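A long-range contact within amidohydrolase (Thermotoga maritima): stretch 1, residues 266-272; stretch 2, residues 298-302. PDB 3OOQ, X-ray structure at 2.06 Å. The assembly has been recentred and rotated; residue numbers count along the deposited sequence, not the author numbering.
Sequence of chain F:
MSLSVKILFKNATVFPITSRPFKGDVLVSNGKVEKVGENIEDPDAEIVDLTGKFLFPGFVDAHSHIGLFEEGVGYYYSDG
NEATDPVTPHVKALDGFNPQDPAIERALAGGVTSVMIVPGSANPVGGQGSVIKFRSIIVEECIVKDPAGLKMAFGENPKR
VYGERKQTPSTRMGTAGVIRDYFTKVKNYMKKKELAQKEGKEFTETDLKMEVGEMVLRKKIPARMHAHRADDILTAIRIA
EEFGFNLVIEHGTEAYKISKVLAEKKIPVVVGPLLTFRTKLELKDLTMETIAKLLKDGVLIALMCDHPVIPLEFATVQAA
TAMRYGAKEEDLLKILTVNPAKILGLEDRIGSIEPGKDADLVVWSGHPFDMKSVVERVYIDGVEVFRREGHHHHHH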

# COMPACT_ATOMS: atom_id res chain seq x y z
N LYS F 266 44.70 15.63 -17.00
CA LYS F 266 44.06 16.02 -18.27
C LYS F 266 42.58 15.61 -18.35
O LYS F 266 42.10 15.18 -19.40
CB LYS F 266 44.81 15.41 -19.46
CG LYS F 266 45.99 16.20 -20.00
CD LYS F 266 47.13 16.20 -19.02
CE LYS F 266 48.49 16.36 -19.72
NZ LYS F 266 48.43 17.34 -20.84
N ILE F 267 41.86 15.74 -17.24
CA ILE F 267 40.44 15.38 -17.21
C ILE F 267 39.59 16.62 -17.44
O ILE F 267 39.69 17.61 -16.71
CB ILE F 267 40.05 14.66 -15.90
CG1 ILE F 267 40.87 13.37 -15.76
CG2 ILE F 267 38.52 14.35 -15.87
CD1 ILE F 267 40.91 12.79 -14.34
N PRO F 268 38.75 16.58 -18.48
CA PRO F 268 37.99 17.79 -18.72
C PRO F 268 36.74 17.81 -17.85
O PRO F 268 36.30 16.75 -17.36
CB PRO F 268 37.61 17.68 -20.20
CG PRO F 268 37.52 16.20 -20.43
CD PRO F 268 38.59 15.59 -19.56
N VAL F 269 36.19 19.01 -17.68
CA VAL F 269 35.02 19.23 -16.86
C VAL F 269 34.03 20.12 -17.59
O VAL F 269 34.37 21.23 -18.00
CB VAL F 269 35.36 19.90 -15.52
CG1 VAL F 269 34.11 19.98 -14.64
CG2 VAL F 269 36.47 19.14 -14.81
N VAL F 270 32.81 19.61 -17.78
CA VAL F 270 31.70 20.42 -18.27
C VAL F 270 31.02 21.03 -17.05
O VAL F 270 30.20 20.38 -16.39
CB VAL F 270 30.68 19.60 -19.12
CG1 VAL F 270 29.64 20.51 -19.71
CG2 VAL F 270 31.40 18.85 -20.26
N VAL F 271 31.38 22.28 -16.75
CA VAL F 271 30.85 22.98 -15.57
C VAL F 271 29.44 23.51 -15.86
O VAL F 271 29.04 23.63 -17.02
CB VAL F 271 31.78 24.13 -15.06
CG1 VAL F 271 33.19 23.62 -14.80
CG2 VAL F 271 31.85 25.28 -16.07
N GLY F 272 28.70 23.80 -14.79
CA GLY F 272 27.32 24.22 -14.91
C GLY F 272 26.38 23.06 -14.61
O GLY F 272 26.82 21.91 -14.54
N GLY F 298 44.42 25.32 -15.21
CA GLY F 298 44.76 24.63 -16.45
C GLY F 298 43.88 23.43 -16.77
O GLY F 298 44.32 22.51 -17.46
N VAL F 299 42.65 23.44 -16.28
CA VAL F 299 41.66 22.42 -16.62
C VAL F 299 40.92 22.85 -17.88
O VAL F 299 40.51 24.00 -18.01
CB VAL F 299 40.66 22.18 -15.47
CG1 VAL F 299 39.68 20.99 -15.79
CG2 VAL F 299 41.41 21.90 -14.17
N LEU F 300 40.75 21.90 -18.80
CA LEU F 300 39.91 22.08 -19.95
C LEU F 300 38.41 21.98 -19.56
O LEU F 300 37.94 20.93 -19.12
CB LEU F 300 40.24 21.06 -21.04
CG LEU F 300 39.30 21.11 -22.24
CD1 LEU F 300 39.52 22.39 -23.04
CD2 LEU F 300 39.49 19.88 -23.12
N ILE F 301 37.68 23.08 -19.74
CA ILE F 301 36.29 23.13 -19.33
C ILE F 301 35.38 23.66 -20.43
O ILE F 301 35.82 24.41 -21.33
CB ILE F 301 36.09 23.97 -18.03
CG1 ILE F 301 36.23 25.48 -18.31
CG2 ILE F 301 37.01 23.49 -16.93
CD1 ILE F 301 35.94 26.41 -17.09
N ALA F 302 34.11 23.23 -20.36
CA ALA F 302 33.03 23.80 -21.15
C ALA F 302 31.94 24.21 -20.18
O ALA F 302 31.89 23.73 -19.04
CB ALA F 302 32.47 22.80 -22.15
O HOH W 1 41.54 19.12 -18.06

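The two stretches meet as neighbouring parallel strands, and the direct hydrogen bonds across the contact are all between backbone atoms. The register is simple: Pro268 lies beside Leu300, Val269 beside Ile301, and Val270 beside Ala302, with CA-CA distances of 4.9, 4.8 and 4.6 Å. The last two pairs are parallel beta bridges.

Three direct hydrogen bonds hold the strands together. The first runs from Val269 N to Leu300 O, at 3.0 Å and with an N-H...O angle of 160°. The second returns from Ala302 N to Val269 O, at 3.1 Å and 151°. Val269 therefore uses both its amide and its carbonyl on stretch 2, and its two partners, Leu300 and Ala302, flank Ile301. This is the usual pattern of a parallel pair, in which one residue bonds to the neighbours of the residue opposite it. The third bond, from Val271 N to Ala302 O, is the shortest at 2.8 Å but also the most bent, at 134°. Ala302 thus has both backbone groups satisfied by stretch 1, its amide by Val269 and its carbonyl by Val271.

Each of the three acceptor oxygens also receives a CA-H...O contact. Leu300 O lies 3.2 Å from Pro268 CA, Val269 O lies 3.0 Å from Ile301 CA, and Ala302 O lies 3.4 Å from Val270 CA. In each case the CA belongs to the residue just before the one whose amide donates. The carbonyl thus faces an N-H and the preceding CA-H together. These contacts are secondary to the amide bonds.

Pro268 has no amide hydrogen to give, so its CA-H is what its backbone offers to Leu300 O.

Before the strands begin, a water takes over the bridging. Ile267 O and Leu300 O are 4.5 Å apart, and both are acceptors. The amide of Leu300 instead donates to the water, with Leu300 N 3.0 Å from the water oxygen. The same water donates a weak hydrogen bond to Ile267 O, at 2.7 Å. It links Ile267 O to Leu300 N, which share no direct hydrogen bond. At the other end, Val271 O and Ala302 O come within 3.5 Å, but two acceptors cannot bond to each other.

Side chains fill in around this ladder. Val269 and Ile301 project to the same face of the sheet, with Val269 CB 4.2 Å from Ile301 CG2. Val269 CG2 also meets Val299 CG1 at 3.8 Å. Val270 and Ala302 project to the other face, where Val270 CG1 and Ala302 CB are a looser 4.4 Å apart. Near the start of the contact, Pro268 CB packs on Leu300 CD2 at 4.1 Å. All these contacts are apolar, so the side chains add packing while the backbone and one water supply the hydrogen bonds.

Lys266 and Gly298 each follow a helix, end it in a Schellman motif with positive phi, and make no contact across the stretches.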